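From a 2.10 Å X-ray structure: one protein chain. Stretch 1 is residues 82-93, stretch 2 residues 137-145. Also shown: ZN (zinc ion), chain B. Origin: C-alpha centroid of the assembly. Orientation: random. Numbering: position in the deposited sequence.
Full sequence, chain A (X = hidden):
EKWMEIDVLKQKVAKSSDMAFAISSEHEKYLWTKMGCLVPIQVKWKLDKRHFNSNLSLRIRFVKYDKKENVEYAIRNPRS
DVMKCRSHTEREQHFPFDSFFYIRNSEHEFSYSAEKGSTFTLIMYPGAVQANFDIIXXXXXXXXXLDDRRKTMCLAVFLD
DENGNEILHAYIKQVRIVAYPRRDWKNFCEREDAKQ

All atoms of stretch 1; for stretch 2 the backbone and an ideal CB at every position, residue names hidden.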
# COMPACT_ATOMS: atom_id res chain seq x y z
N VAL A 82 9.86 -2.77 -3.21
CA VAL A 82 9.59 -3.67 -4.32
C VAL A 82 10.26 -2.87 -5.44
O VAL A 82 10.03 -1.66 -5.56
CB VAL A 82 8.10 -3.78 -4.64
CG1 VAL A 82 7.90 -4.65 -5.87
CG2 VAL A 82 7.37 -4.35 -3.45
N MET A 83 11.10 -3.53 -6.24
CA MET A 83 11.86 -2.85 -7.29
C MET A 83 11.24 -2.98 -8.66
O MET A 83 10.91 -4.07 -9.11
CB MET A 83 13.29 -3.39 -7.34
CG MET A 83 14.03 -3.34 -6.01
SD MET A 83 14.10 -1.67 -5.31
CE MET A 83 15.17 -0.82 -6.46
N LYS A 84 11.11 -1.84 -9.33
CA LYS A 84 10.53 -1.77 -10.67
C LYS A 84 11.48 -2.47 -11.65
O LYS A 84 12.69 -2.38 -11.49
CB LYS A 84 10.40 -0.29 -11.02
CG LYS A 84 9.40 0.04 -12.08
CD LYS A 84 9.33 1.55 -12.20
CE LYS A 84 8.27 1.98 -13.15
NZ LYS A 84 8.10 3.45 -12.95
N CYS A 85 10.96 -3.19 -12.64
CA CYS A 85 11.87 -3.85 -13.58
C CYS A 85 12.51 -2.84 -14.52
O CYS A 85 12.07 -1.68 -14.63
CB CYS A 85 11.16 -4.93 -14.41
SG CYS A 85 10.07 -4.32 -15.71
N ARG A 86 13.56 -3.28 -15.21
CA ARG A 86 14.31 -2.42 -16.10
C ARG A 86 13.44 -1.83 -17.18
O ARG A 86 13.48 -0.62 -17.40
CB ARG A 86 15.46 -3.21 -16.74
CG ARG A 86 16.49 -2.37 -17.50
CD ARG A 86 17.26 -3.26 -18.51
NE ARG A 86 16.39 -3.61 -19.63
CZ ARG A 86 15.93 -2.72 -20.51
NH1 ARG A 86 16.28 -1.44 -20.40
NH2 ARG A 86 15.08 -3.08 -21.47
N SER A 87 12.64 -2.65 -17.86
CA SER A 87 11.82 -2.13 -18.95
C SER A 87 10.71 -1.18 -18.55
O SER A 87 10.38 -0.26 -19.30
CB SER A 87 11.23 -3.27 -19.79
OG SER A 87 10.26 -3.98 -19.06
N HIS A 88 10.11 -1.38 -17.38
CA HIS A 88 9.06 -0.45 -16.99
C HIS A 88 9.71 0.84 -16.48
O HIS A 88 9.14 1.92 -16.60
CB HIS A 88 8.13 -1.06 -15.94
CG HIS A 88 7.08 -1.94 -16.53
ND1 HIS A 88 6.85 -3.23 -16.10
CD2 HIS A 88 6.21 -1.73 -17.55
CE1 HIS A 88 5.89 -3.78 -16.84
NE2 HIS A 88 5.49 -2.89 -17.72
N THR A 89 10.91 0.72 -15.93
CA THR A 89 11.62 1.89 -15.44
C THR A 89 11.89 2.85 -16.60
O THR A 89 11.43 3.99 -16.60
CB THR A 89 12.98 1.52 -14.81
OG1 THR A 89 12.78 0.87 -13.55
CG2 THR A 89 13.82 2.77 -14.60
N GLU A 90 12.62 2.38 -17.61
CA GLU A 90 12.96 3.25 -18.73
C GLU A 90 11.76 3.67 -19.59
O GLU A 90 11.80 4.68 -20.28
CB GLU A 90 14.05 2.61 -19.61
CG GLU A 90 13.58 1.60 -20.64
CD GLU A 90 14.70 1.16 -21.57
OE1 GLU A 90 14.40 0.51 -22.60
OE2 GLU A 90 15.89 1.46 -21.28
N ARG A 91 10.68 2.90 -19.52
CA ARG A 91 9.47 3.22 -20.28
C ARG A 91 8.54 4.16 -19.47
O ARG A 91 7.50 4.60 -19.97
CB ARG A 91 8.75 1.91 -20.62
CG ARG A 91 7.26 2.03 -20.91
CD ARG A 91 6.64 0.66 -21.12
NE ARG A 91 5.19 0.73 -21.30
CZ ARG A 91 4.41 -0.32 -21.49
NH1 ARG A 91 3.10 -0.16 -21.64
NH2 ARG A 91 4.93 -1.55 -21.54
N GLU A 92 8.95 4.49 -18.24
CA GLU A 92 8.15 5.34 -17.36
C GLU A 92 8.12 6.83 -17.70
O GLU A 92 9.17 7.44 -17.92
CB GLU A 92 8.63 5.21 -15.91
CG GLU A 92 7.73 5.92 -14.90
CD GLU A 92 6.31 5.37 -14.92
OE1 GLU A 92 5.40 6.11 -15.34
OE2 GLU A 92 6.11 4.20 -14.53
N GLN A 93 6.92 7.41 -17.72
CA GLN A 93 6.74 8.83 -18.01
C GLN A 93 6.22 9.64 -16.82
O GLN A 93 5.76 10.76 -16.98
CB GLN A 93 5.82 9.01 -19.22
CG GLN A 93 4.62 8.10 -19.22
CD GLN A 93 3.89 8.15 -20.55
OE1 GLN A 93 2.91 7.42 -20.77
NE2 GLN A 93 4.35 9.02 -21.44
N UNK A 137 0.07 1.09 -9.74
CA UNK A 137 1.30 0.29 -9.85
C UNK A 137 1.75 0.24 -11.31
O UNK A 137 0.96 -0.07 -12.20
CB UNK A 137 1.08 -1.12 -9.31
N UNK A 138 3.02 0.57 -11.54
CA UNK A 138 3.54 0.62 -12.89
C UNK A 138 4.51 -0.50 -13.26
O UNK A 138 5.36 -0.33 -14.13
CB UNK A 138 4.23 1.97 -13.10
N UNK A 139 4.37 -1.63 -12.60
CA UNK A 139 5.19 -2.80 -12.90
C UNK A 139 4.35 -3.92 -12.30
O UNK A 139 3.37 -3.66 -11.60
CB UNK A 139 6.61 -2.72 -12.33
N UNK A 140 4.69 -5.16 -12.59
CA UNK A 140 3.85 -6.21 -12.04
C UNK A 140 4.60 -7.47 -11.66
O UNK A 140 5.79 -7.63 -11.95
CB UNK A 140 2.75 -6.57 -13.05
N UNK A 141 3.88 -8.36 -11.00
CA UNK A 141 4.44 -9.62 -10.54
C UNK A 141 5.15 -10.36 -11.67
O UNK A 141 6.26 -10.87 -11.50
CB UNK A 141 3.34 -10.50 -9.94
N UNK A 142 4.51 -10.42 -12.84
CA UNK A 142 5.07 -11.12 -13.98
C UNK A 142 6.49 -10.68 -14.32
O UNK A 142 7.29 -11.48 -14.79
CB UNK A 142 4.17 -10.92 -15.20
N UNK A 143 6.81 -9.42 -14.05
CA UNK A 143 8.14 -8.86 -14.33
C UNK A 143 9.28 -9.32 -13.42
O UNK A 143 10.44 -9.27 -13.82
CB UNK A 143 8.05 -7.33 -14.25
N UNK A 144 8.94 -9.75 -12.22
CA UNK A 144 9.96 -10.13 -11.24
C UNK A 144 10.67 -11.47 -11.38
O UNK A 144 10.18 -12.38 -12.05
CB UNK A 144 9.31 -10.11 -9.86
N UNK A 145 11.83 -11.57 -10.74
CA UNK A 145 12.63 -12.79 -10.74
C UNK A 145 11.95 -13.79 -9.81
O UNK A 145 11.43 -13.41 -8.76
CB UNK A 145 14.07 -12.52 -10.31
ZN ZN B . 7.82 -4.41 -14.89

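Stretch 1 supplies two zinc ligands, Cys-85 SG at 2.4 Å from ZN and His-88 ND1 at 1.9 Å. Zinc in proteins is commonly four-coordinate. The ideal CBs of positions 139 and 143 lie 3.3 Å and 3.0 Å from ZN, within reach of a short ligand.

Position 137 has an extended backbone, and nothing of stretch 1 lies within 5.5 Å of its ideal CB. Stretch 1 sets no limit here, and many residues would suit. The residue is Phe-137, which makes no contact with stretch 1.

Position 138 points its CB toward stretch 1. The ideal CB is 3.2 Å from Glu-92 OE2, which is tight, and 4.0 Å from Lys-84 CE. That carboxylate is already paired: Lys-84 NZ donates to Glu-92 OE2 at 2.6 Å within a salt bridge. An acidic side chain would be poorly placed beside it, while a flexible apolar or a polar one could pass. The residue is Met-138, with all three chi angles in m. Its CB lies 3.3 Å from Glu-92 OE2 and 4.1 Å from Lys-84 CE. Its backbone O sits over one face of the His-88 ring, 3.4 Å from CG.

Position 139 is strongly extended, with phi/psi of -160/169. Its ideal CB is 3.8 Å from His-88 ND1, 3.9 Å from Lys-84 CG and 4.4 Å from Cys-85 N. The CB is also near the metal, so a short ligand such as cysteine fits best; aspartate could be considered. The backbone N of Cys-85 offers a donor. The residue is Cys-139, chi1 t. Its SG binds ZN at 2.4 Å and accepts a hydrogen bond from Cys-85 N at 3.3 Å, with an N-H...acceptor angle of 163°. The sulfur of Cys-139 thus holds stretch 1 twice, through the metal and through a backbone amide.

Position 140 has no stretch 1 atom within 5.5 Å of its ideal CB. Polar residues are among many that would do. It is Gln-140, whose backbone O accepts from the N of position 143 at 2.9 Å, closing the turn.

Positions 141 and 142 have helical phi/psi and point out of reach. Most residues that tolerate a tight turn would serve. They are Glu-141 and Lys-142, both with extended side chains.

Position 143 ends the 3-10 segment and points toward stretch 1. Its ideal CB is 3.9 Å from Cys-85 SG and 4.7 Å from His-88 ND1, with the metal close by. A short ligand is again favoured, cysteine above all. The residue is Cys-143, chi1 m. Its SG binds ZN at 2.4 Å, completing a site of three cysteines and one histidine. The same SG meets the His-88 ring at its edge, 3.4 Å from CE1.

Position 144 points sideways, with open space at CB. A branched or longer apolar side chain could reach back. Leu-144 does so, its CD2 coming to 4.0 Å from Met-83 O.

Position 145 is out of reach, so stretch 1 gives no preference. Asp-145 stands just before a helix, makes no capping bond and is poorly ordered.

Stretch 2, residues 137-145: FMCQEKCLD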
# COMPACT_ATOMS: atom_id res chain seq x y z
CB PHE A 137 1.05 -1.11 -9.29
CG PHE A 137 0.62 -1.10 -7.86
CD1 PHE A 137 1.57 -0.98 -6.84
CD2 PHE A 137 -0.72 -1.12 -7.53
CE1 PHE A 137 1.17 -0.87 -5.48
CE2 PHE A 137 -1.14 -1.01 -6.18
CZ PHE A 137 -0.19 -0.88 -5.16
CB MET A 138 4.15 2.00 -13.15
CG MET A 138 3.11 3.13 -13.11
SD MET A 138 1.69 2.86 -14.23
CE MET A 138 2.49 3.13 -15.81
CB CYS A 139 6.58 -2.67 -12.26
SG CYS A 139 7.73 -4.03 -12.56
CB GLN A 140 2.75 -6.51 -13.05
CG GLN A 140 3.25 -7.10 -14.34
CD GLN A 140 2.17 -7.09 -15.38
OE1 GLN A 140 1.01 -7.33 -15.08
NE2 GLN A 140 2.55 -6.82 -16.62
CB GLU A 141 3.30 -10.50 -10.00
CG GLU A 141 3.73 -11.60 -9.06
CD GLU A 141 2.55 -12.39 -8.55
OE1 GLU A 141 2.06 -13.27 -9.29
OE2 GLU A 141 2.09 -12.09 -7.44
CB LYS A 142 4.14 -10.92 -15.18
CG LYS A 142 4.40 -11.84 -16.34
CD LYS A 142 3.40 -11.60 -17.47
CE LYS A 142 3.63 -12.57 -18.62
NZ LYS A 142 2.69 -12.34 -19.76
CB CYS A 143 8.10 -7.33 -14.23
SG CYS A 143 6.95 -6.59 -15.35
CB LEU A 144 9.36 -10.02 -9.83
CG LEU A 144 8.55 -8.76 -9.51
CD1 LEU A 144 8.46 -8.65 -8.01
CD2 LEU A 144 9.20 -7.50 -10.08
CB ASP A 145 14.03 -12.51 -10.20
CG ASP A 145 14.42 -11.05 -10.34
OD1 ASP A 145 14.25 -10.49 -11.45
OD2 ASP A 145 14.89 -10.47 -9.34
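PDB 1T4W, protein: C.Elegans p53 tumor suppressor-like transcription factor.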